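Local coordinates for protein toll-like receptor 6, Variable lymphocyte receptor B (Mus musculus, PDB 3A79) that probably senses diacylated bacterial lipopeptides as a partner of Toll-like receptor 2, its leucine-rich-repeat ectodomain here being fused to part of a hagfish lymphocyte receptor, at residues B[129-143]-B[165-179]. Sequence-based numbering, arbitrary orientation.
Sequences SFNDFDVLPVCKEFG and PVAHLHLSCILLDLV
Ser-129 and Phe-130 run beside Leu-176 and Asp-177 of strand 171-178 with CA atoms 6.3 Å apart in each pair, and the backbones approach again where Lys-140 lies 5.0 Å, CA to CA, from Pro-165. At the first meeting the carboxylate of Asp-177 lies stacked on the Phe-130 ring, the two planes only 4° apart, while Asp-177 CB lies over the Phe-130 ring, 4.0 Å from its centroid, in a CH-pi contact. Asp-177 OD1 probably accepts a hydrogen bond from Phe-130 N, though this oxygen is less surely placed, and Asp-177 OD2 takes the backbone N of Val-179 in an Asx turn. Leu-175 brings CD2 to the edge of the ring, 4.1 Å from Phe-130 CE1. With an alanine in place of this phenylalanine, the CB of Asp-177 and the methyls of Leu-175 and Val-179 would probably lose the ring they pack on, leaving a gap beside the strand. Both segments belong to the Toll-like receptor 6 part of the fusion, where strands 125-127, 150-154 and 171-178 follow one another in the leucine-rich-repeat solenoid; the contact thus skips one repeat strand. In the interior Leu-136 CD1 meets Leu-176 CD1 at 4.0 Å, and both Leu-136 and Val-138 also pack on Leu-153 of the intervening strand. Val-138 turns CG1 anti to its own N (chi1 179°), toward Pro-165 CB and Val-166 CG1. Val-166 CG1 also lies 3.5 Å from Phe-142 CB, at the edge of the Phe-142 ring.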
ATOM      1  N   SER B 129       4.326   9.166  43.930  1.00 56.13           N
ATOM      2  CA  SER B 129       5.069   8.167  43.174  1.00 58.71           C
ATOM      3  C   SER B 129       6.357   8.772  42.633  1.00 53.65           C
ATOM      4  O   SER B 129       6.514   9.985  42.608  1.00 56.19           O
ATOM      5  CB  SER B 129       4.212   7.583  42.047  1.00 59.15           C
ATOM      6  OG  SER B 129       3.894   8.574  41.092  1.00 74.44           O
ATOM      7  N   PHE B 130       7.279   7.915  42.219  1.00 49.34           N
ATOM      8  CA  PHE B 130       8.563   8.339  41.673  1.00 53.79           C
ATOM      9  C   PHE B 130       9.273   9.366  42.537  1.00 60.31           C
ATOM     10  O   PHE B 130       9.537  10.485  42.111  1.00 72.66           O
ATOM     11  CB  PHE B 130       8.399   8.831  40.235  1.00 43.61           C
ATOM     12  CG  PHE B 130       7.716   7.840  39.352  1.00 52.81           C
ATOM     13  CD1 PHE B 130       6.331   7.791  39.287  1.00 52.04           C
ATOM     14  CD2 PHE B 130       8.451   6.927  38.614  1.00 58.17           C
ATOM     15  CE1 PHE B 130       5.690   6.862  38.487  1.00 54.82           C
ATOM     16  CE2 PHE B 130       7.813   5.987  37.813  1.00 64.50           C
ATOM     17  CZ  PHE B 130       6.434   5.957  37.748  1.00 60.57           C
ATOM     18  N   ASN B 131       9.568   8.980  43.765  1.00 57.68           N
ATOM     19  CA  ASN B 131      10.416   9.786  44.623  1.00 65.89           C
ATOM     20  C   ASN B 131      11.515   8.911  45.184  1.00 76.47           C
ATOM     21  O   ASN B 131      11.763   7.822  44.668  1.00 78.83           O
ATOM     22  CB  ASN B 131       9.619  10.431  45.746  1.00 59.60           C
ATOM     23  CG  ASN B 131       8.525  11.319  45.228  1.00 61.96           C
ATOM     24  OD1 ASN B 131       7.450  10.846  44.872  1.00 69.21           O
ATOM     25  ND2 ASN B 131       8.788  12.616  45.177  1.00 53.12           N
ATOM     26  N   ASP B 132      12.172   9.380  46.237  1.00 79.05           N
ATOM     27  CA  ASP B 132      13.290   8.633  46.782  1.00 89.78           C
ATOM     28  C   ASP B 132      13.009   8.108  48.186  1.00 86.30           C
ATOM     29  O   ASP B 132      13.866   8.147  49.061  1.00 81.46           O
ATOM     30  CB  ASP B 132      14.575   9.461  46.741  1.00100.09           C
ATOM     31  CG  ASP B 132      15.765   8.649  46.260  1.00117.33           C
ATOM     32  OD1 ASP B 132      16.119   8.787  45.065  1.00127.63           O
ATOM     33  OD2 ASP B 132      16.322   7.853  47.057  1.00112.97           O
ATOM     34  N   PHE B 133      11.805   7.598  48.388  1.00 86.05           N
ATOM     35  CA  PHE B 133      11.454   7.005  49.660  1.00 78.55           C
ATOM     36  C   PHE B 133      12.148   5.676  49.833  1.00 91.84           C
ATOM     37  O   PHE B 133      12.122   4.831  48.936  1.00 99.19           O
ATOM     38  CB  PHE B 133       9.950   6.817  49.772  1.00 64.03           C
ATOM     39  CG  PHE B 133       9.209   8.095  49.957  1.00 69.16           C
ATOM     40  CD1 PHE B 133       8.365   8.574  48.962  1.00 72.73           C
ATOM     41  CD2 PHE B 133       9.372   8.836  51.118  1.00 67.58           C
ATOM     42  CE1 PHE B 133       7.684   9.759  49.130  1.00 81.69           C
ATOM     43  CE2 PHE B 133       8.694  10.023  51.301  1.00 72.54           C
ATOM     44  CZ  PHE B 133       7.848  10.486  50.305  1.00 86.22           C
ATOM     45  N   ASP B 134      12.784   5.523  50.991  1.00 97.35           N
ATOM     46  CA  ASP B 134      13.361   4.266  51.425  1.00 99.98           C
ATOM     47  C   ASP B 134      12.225   3.253  51.517  1.00 95.32           C
ATOM     48  O   ASP B 134      12.181   2.271  50.771  1.00 80.76           O
ATOM     49  CB  ASP B 134      14.013   4.459  52.799  1.00111.34           C
ATOM     50  CG  ASP B 134      15.172   3.502  53.049  1.00123.21           C
ATOM     51  OD1 ASP B 134      15.835   3.633  54.102  1.00123.64           O
ATOM     52  OD2 ASP B 134      15.428   2.624  52.195  1.00129.59           O
ATOM     53  N   VAL B 135      11.292   3.508  52.431  1.00 95.69           N
ATOM     54  CA  VAL B 135      10.155   2.621  52.616  1.00 86.89           C
ATOM     55  C   VAL B 135       8.825   3.363  52.464  1.00 85.49           C
ATOM     56  O   VAL B 135       8.716   4.535  52.824  1.00 93.97           O
ATOM     57  CB  VAL B 135      10.224   1.905  53.986  1.00 81.47           C
ATOM     58  CG1 VAL B 135       9.455   2.684  55.047  1.00 55.38           C
ATOM     59  CG2 VAL B 135       9.685   0.481  53.859  1.00 93.98           C
ATOM     60  N   LEU B 136       7.830   2.676  51.908  1.00 80.62           N
ATOM     61  CA  LEU B 136       6.478   3.221  51.744  1.00 76.88           C
ATOM     62  C   LEU B 136       6.053   4.187  52.864  1.00 77.62           C
ATOM     63  O   LEU B 136       5.864   3.763  53.996  1.00 88.51           O
ATOM     64  CB  LEU B 136       5.486   2.063  51.656  1.00 76.66           C
ATOM     65  CG  LEU B 136       4.838   1.717  50.314  1.00 80.00           C
ATOM     66  CD1 LEU B 136       5.550   2.373  49.125  1.00 83.57           C
ATOM     67  CD2 LEU B 136       4.693   0.196  50.143  1.00 69.43           C
ATOM     68  N   PRO B 137       5.864   5.482  52.537  1.00 79.92           N
ATOM     69  CA  PRO B 137       5.614   6.580  53.487  1.00 75.48           C
ATOM     70  C   PRO B 137       4.206   6.619  54.097  1.00 77.24           C
ATOM     71  O   PRO B 137       3.853   7.623  54.709  1.00 79.61           O
ATOM     72  CB  PRO B 137       5.789   7.837  52.626  1.00 66.27           C
ATOM     73  CG  PRO B 137       6.234   7.366  51.285  1.00 63.17           C
ATOM     74  CD  PRO B 137       5.793   5.963  51.149  1.00 69.26           C
ATOM     75  N   VAL B 138       3.422   5.563  53.922  1.00 79.22           N
ATOM     76  CA  VAL B 138       2.066   5.508  54.451  1.00 74.79           C
ATOM     77  C   VAL B 138       2.074   5.314  55.960  1.00 78.54           C
ATOM     78  O   VAL B 138       2.320   4.205  56.438  1.00 82.49           O
ATOM     79  CB  VAL B 138       1.297   4.333  53.836  1.00 69.77           C
ATOM     80  CG1 VAL B 138      -0.116   4.248  54.414  1.00 65.00           C
ATOM     81  CG2 VAL B 138       1.265   4.464  52.326  1.00 66.32           C
ATOM     82  N   CYS B 139       1.805   6.384  56.710  1.00 76.09           N
ATOM     83  CA  CYS B 139       1.745   6.303  58.171  1.00 76.20           C
ATOM     84  C   CYS B 139       0.351   5.879  58.630  1.00 79.14           C
ATOM     85  O   CYS B 139      -0.578   5.817  57.832  1.00 83.30           O
ATOM     86  CB  CYS B 139       2.092   7.643  58.829  1.00 83.18           C
ATOM     87  SG  CYS B 139       3.703   8.393  58.485  1.00114.15           S
ATOM     88  N   LYS B 140       0.198   5.619  59.924  1.00 82.48           N
ATOM     89  CA  LYS B 140      -1.074   5.135  60.452  1.00 85.03           C
ATOM     90  C   LYS B 140      -2.222   6.142  60.293  1.00 79.40           C
ATOM     91  O   LYS B 140      -3.391   5.755  60.230  1.00 73.60           O
ATOM     92  CB  LYS B 140      -0.925   4.709  61.920  1.00 84.26           C
ATOM     93  CG  LYS B 140      -0.814   5.860  62.912  1.00 74.42           C
ATOM     94  CD  LYS B 140      -1.086   5.374  64.320  1.00 69.90           C
ATOM     95  CE  LYS B 140      -0.324   6.190  65.354  1.00 72.06           C
ATOM     96  NZ  LYS B 140      -0.510   5.654  66.749  1.00 75.21           N
ATOM     97  N   GLU B 141      -1.891   7.427  60.225  1.00 77.51           N
ATOM     98  CA  GLU B 141      -2.918   8.462  60.184  1.00 78.60           C
ATOM     99  C   GLU B 141      -3.627   8.510  58.836  1.00 80.71           C
ATOM    100  O   GLU B 141      -4.715   9.081  58.723  1.00 80.02           O
ATOM    101  CB  GLU B 141      -2.338   9.835  60.530  1.00 78.08           C
ATOM    102  CG  GLU B 141      -2.033  10.045  62.003  1.00 78.87           C
ATOM    103  CD  GLU B 141      -0.648   9.559  62.382  1.00 94.57           C
ATOM    104  OE1 GLU B 141       0.054   9.033  61.495  1.00 96.23           O
ATOM    105  OE2 GLU B 141      -0.256   9.702  63.563  1.00100.87           O
ATOM    106  N   PHE B 142      -3.005   7.912  57.821  1.00 79.75           N
ATOM    107  CA  PHE B 142      -3.584   7.847  56.478  1.00 76.83           C
ATOM    108  C   PHE B 142      -4.987   7.251  56.500  1.00 66.08           C
ATOM    109  O   PHE B 142      -5.688   7.256  55.498  1.00 66.61           O
ATOM    110  CB  PHE B 142      -2.693   7.031  55.533  1.00 80.67           C
ATOM    111  CG  PHE B 142      -1.492   7.777  55.028  1.00 79.62           C
ATOM    112  CD1 PHE B 142      -1.151   7.727  53.683  1.00 66.82           C
ATOM    113  CD2 PHE B 142      -0.703   8.527  55.895  1.00 78.20           C
ATOM    114  CE1 PHE B 142      -0.042   8.413  53.209  1.00 62.10           C
ATOM    115  CE2 PHE B 142       0.410   9.214  55.428  1.00 75.99           C
ATOM    116  CZ  PHE B 142       0.741   9.156  54.082  1.00 67.58           C
ATOM    117  N   GLY B 143      -5.392   6.730  57.647  1.00 69.76           N
ATOM    118  CA  GLY B 143      -6.717   6.172  57.787  1.00 74.26           C
ATOM    119  C   GLY B 143      -7.773   7.253  57.778  1.00 84.56           C
ATOM    120  O   GLY B 143      -8.905   6.981  57.387  1.00 89.37           O
ATOM    121  N   PRO B 165      -2.682   0.959  56.903  1.00 78.98           N
ATOM    122  CA  PRO B 165      -3.504   2.126  57.232  1.00 83.74           C
ATOM    123  C   PRO B 165      -4.505   2.543  56.140  1.00 81.23           C
ATOM    124  O   PRO B 165      -5.530   3.146  56.469  1.00 77.45           O
ATOM    125  CB  PRO B 165      -2.463   3.215  57.474  1.00 84.59           C
ATOM    126  CG  PRO B 165      -1.258   2.457  57.954  1.00 82.63           C
ATOM    127  CD  PRO B 165      -1.252   1.202  57.159  1.00 75.34           C
ATOM    128  N   VAL B 166      -4.242   2.234  54.874  1.00 75.41           N
ATOM    129  CA  VAL B 166      -5.213   2.595  53.834  1.00 79.32           C
ATOM    130  C   VAL B 166      -6.067   1.419  53.317  1.00 83.70           C
ATOM    131  O   VAL B 166      -6.713   1.523  52.273  1.00 84.40           O
ATOM    132  CB  VAL B 166      -4.574   3.406  52.657  1.00 68.20           C
ATOM    133  CG1 VAL B 166      -3.946   4.703  53.178  1.00 78.49           C
ATOM    134  CG2 VAL B 166      -3.548   2.583  51.883  1.00 52.90           C
ATOM    135  N   ALA B 167      -6.098   0.324  54.071  1.00 81.22           N
ATOM    136  CA  ALA B 167      -6.811  -0.881  53.655  1.00 82.03           C
ATOM    137  C   ALA B 167      -8.324  -0.767  53.770  1.00 82.74           C
ATOM    138  O   ALA B 167      -9.056  -1.634  53.294  1.00 80.03           O
ATOM    139  CB  ALA B 167      -6.323  -2.069  54.443  1.00 87.93           C
ATOM    140  N   HIS B 168      -8.798   0.300  54.396  1.00 87.53           N
ATOM    141  CA  HIS B 168     -10.233   0.467  54.579  1.00 96.83           C
ATOM    142  C   HIS B 168     -10.807   1.671  53.849  1.00108.35           C
ATOM    143  O   HIS B 168     -11.852   2.190  54.243  1.00119.58           O
ATOM    144  CB  HIS B 168     -10.576   0.569  56.059  1.00 95.23           C
ATOM    145  CG  HIS B 168     -10.305  -0.683  56.828  1.00 96.31           C
ATOM    146  ND1 HIS B 168     -11.307  -1.539  57.231  1.00 94.68           N
ATOM    147  CD2 HIS B 168      -9.146  -1.220  57.276  1.00 99.62           C
ATOM    148  CE1 HIS B 168     -10.776  -2.549  57.893  1.00103.03           C
ATOM    149  NE2 HIS B 168      -9.466  -2.380  57.936  1.00105.21           N
ATOM    150  N   LEU B 169     -10.132   2.113  52.792  1.00103.78           N
ATOM    151  CA  LEU B 169     -10.630   3.217  51.975  1.00 95.09           C
ATOM    152  C   LEU B 169     -11.125   2.669  50.655  1.00105.61           C
ATOM    153  O   LEU B 169     -10.667   1.618  50.206  1.00118.01           O
ATOM    154  CB  LEU B 169      -9.526   4.230  51.715  1.00 76.43           C
ATOM    155  CG  LEU B 169      -8.723   4.627  52.950  1.00 72.49           C
ATOM    156  CD1 LEU B 169      -7.397   5.251  52.546  1.00 65.33           C
ATOM    157  CD2 LEU B 169      -9.532   5.562  53.834  1.00 50.46           C
ATOM    158  N   HIS B 170     -12.059   3.370  50.028  1.00 99.08           N
ATOM    159  CA  HIS B 170     -12.583   2.901  48.752  1.00104.66           C
ATOM    160  C   HIS B 170     -11.759   3.468  47.587  1.00 93.87           C
ATOM    161  O   HIS B 170     -12.205   4.319  46.806  1.00 86.53           O
ATOM    162  CB  HIS B 170     -14.091   3.166  48.649  1.00118.82           C
ATOM    163  CG  HIS B 170     -14.902   2.358  49.619  1.00129.30           C
ATOM    164  ND1 HIS B 170     -15.093   2.737  50.931  1.00130.39           N
ATOM    165  CD2 HIS B 170     -15.549   1.175  49.474  1.00133.19           C
ATOM    166  CE1 HIS B 170     -15.829   1.829  51.549  1.00130.25           C
ATOM    167  NE2 HIS B 170     -16.120   0.871  50.687  1.00131.35           N
ATOM    168  N   LEU B 171     -10.533   2.964  47.505  1.00 75.98           N
ATOM    169  CA  LEU B 171      -9.558   3.409  46.533  1.00 75.01           C
ATOM    170  C   LEU B 171      -9.933   3.036  45.101  1.00 79.69           C
ATOM    171  O   LEU B 171     -10.569   2.004  44.860  1.00 75.13           O
ATOM    172  CB  LEU B 171      -8.195   2.815  46.873  1.00 72.92           C
ATOM    173  CG  LEU B 171      -7.508   3.361  48.118  1.00 75.45           C
ATOM    174  CD1 LEU B 171      -6.321   2.488  48.436  1.00 76.11           C
ATOM    175  CD2 LEU B 171      -7.085   4.813  47.914  1.00 79.80           C
ATOM    176  N   SER B 172      -9.513   3.884  44.159  1.00 74.89           N
ATOM    177  CA  SER B 172      -9.712   3.646  42.733  1.00 69.32           C
ATOM    178  C   SER B 172      -8.400   3.419  41.977  1.00 75.74           C
ATOM    179  O   SER B 172      -8.339   2.588  41.062  1.00 73.16           O
ATOM    180  CB  SER B 172     -10.499   4.788  42.102  1.00 66.77           C
ATOM    181  OG  SER B 172     -11.884   4.518  42.151  1.00 76.29           O
ATOM    182  N   CYS B 173      -7.352   4.154  42.344  1.00 69.82           N
ATOM    183  CA  CYS B 173      -6.035   3.847  41.801  1.00 62.26           C
ATOM    184  C   CYS B 173      -4.950   3.834  42.862  1.00 61.06           C
ATOM    185  O   CYS B 173      -4.852   4.746  43.681  1.00 63.63           O
ATOM    186  CB  CYS B 173      -5.641   4.786  40.650  1.00 56.57           C
ATOM    187  SG  CYS B 173      -4.226   4.157  39.654  1.00 76.98           S
ATOM    188  N   ILE B 174      -4.158   2.767  42.841  1.00 59.56           N
ATOM    189  CA  ILE B 174      -2.897   2.697  43.559  1.00 59.78           C
ATOM    190  C   ILE B 174      -1.789   2.641  42.521  1.00 63.70           C
ATOM    191  O   ILE B 174      -1.616   1.648  41.815  1.00 64.53           O
ATOM    192  CB  ILE B 174      -2.813   1.461  44.492  1.00 56.94           C
ATOM    193  CG1 ILE B 174      -3.849   1.578  45.610  1.00 61.46           C
ATOM    194  CG2 ILE B 174      -1.410   1.321  45.089  1.00 46.73           C
ATOM    195  CD1 ILE B 174      -3.501   0.795  46.836  1.00 63.57           C
ATOM    196  N   LEU B 175      -1.064   3.739  42.398  1.00 67.45           N
ATOM    197  CA  LEU B 175       0.082   3.769  41.519  1.00 67.13           C
ATOM    198  C   LEU B 175       1.304   3.516  42.384  1.00 71.67           C
ATOM    199  O   LEU B 175       1.501   4.186  43.393  1.00 77.26           O
ATOM    200  CB  LEU B 175       0.187   5.117  40.799  1.00 54.33           C
ATOM    201  CG  LEU B 175       1.487   5.209  40.007  1.00 47.70           C
ATOM    202  CD1 LEU B 175       1.468   4.244  38.842  1.00 50.02           C
ATOM    203  CD2 LEU B 175       1.744   6.595  39.537  1.00 48.68           C
ATOM    204  N   LEU B 176       2.115   2.539  41.992  1.00 65.06           N
ATOM    205  CA  LEU B 176       3.269   2.134  42.786  1.00 54.66           C
ATOM    206  C   LEU B 176       4.474   1.848  41.905  1.00 61.26           C
ATOM    207  O   LEU B 176       4.383   1.091  40.938  1.00 58.99           O
ATOM    208  CB  LEU B 176       2.909   0.889  43.574  1.00 55.49           C
ATOM    209  CG  LEU B 176       3.928   0.234  44.489  1.00 61.53           C
ATOM    210  CD1 LEU B 176       4.637   1.262  45.359  1.00 69.20           C
ATOM    211  CD2 LEU B 176       3.174  -0.783  45.335  1.00 60.32           C
ATOM    212  N   ASP B 177       5.608   2.456  42.224  1.00 59.69           N
ATOM    213  CA  ASP B 177       6.768   2.261  41.375  1.00 60.13           C
ATOM    214  C   ASP B 177       7.978   1.702  42.103  1.00 66.66           C
ATOM    215  O   ASP B 177       8.352   2.143  43.193  1.00 68.89           O
ATOM    216  CB  ASP B 177       7.156   3.539  40.666  1.00 59.57           C
ATOM    217  CG  ASP B 177       8.049   4.401  41.504  1.00 71.44           C
ATOM    218  OD1 ASP B 177       7.505   5.214  42.263  1.00 88.14           O
ATOM    219  OD2 ASP B 177       9.286   4.275  41.405  1.00 65.24           O
ATOM    220  N   LEU B 178       8.594   0.739  41.440  1.00 65.89           N
ATOM    221  CA  LEU B 178       9.689  -0.035  41.968  1.00 60.77           C
ATOM    222  C   LEU B 178      10.924   0.328  41.164  1.00 65.89           C
ATOM    223  O   LEU B 178      11.750  -0.527  40.843  1.00 63.78           O
ATOM    224  CB  LEU B 178       9.390  -1.513  41.742  1.00 62.44           C
ATOM    225  CG  LEU B 178       8.214  -2.300  42.338  1.00 54.63           C
ATOM    226  CD1 LEU B 178       8.734  -3.231  43.400  1.00 41.93           C
ATOM    227  CD2 LEU B 178       7.065  -1.438  42.850  1.00 56.74           C
ATOM    228  N   VAL B 179      11.035   1.590  40.783  1.00 72.13           N
ATOM    229  CA  VAL B 179      12.221   2.024  40.066  1.00 72.66           C
ATOM    230  C   VAL B 179      13.390   1.984  41.045  1.00 85.23           C
ATOM    231  O   VAL B 179      14.482   1.521  40.709  1.00 88.80           O
ATOM    232  CB  VAL B 179      12.057   3.437  39.483  1.00 57.28           C
ATOM    233  CG1 VAL B 179      13.253   3.790  38.649  1.00 62.51           C
ATOM    234  CG2 VAL B 179      10.817   3.508  38.635  1.00 55.40           C
TER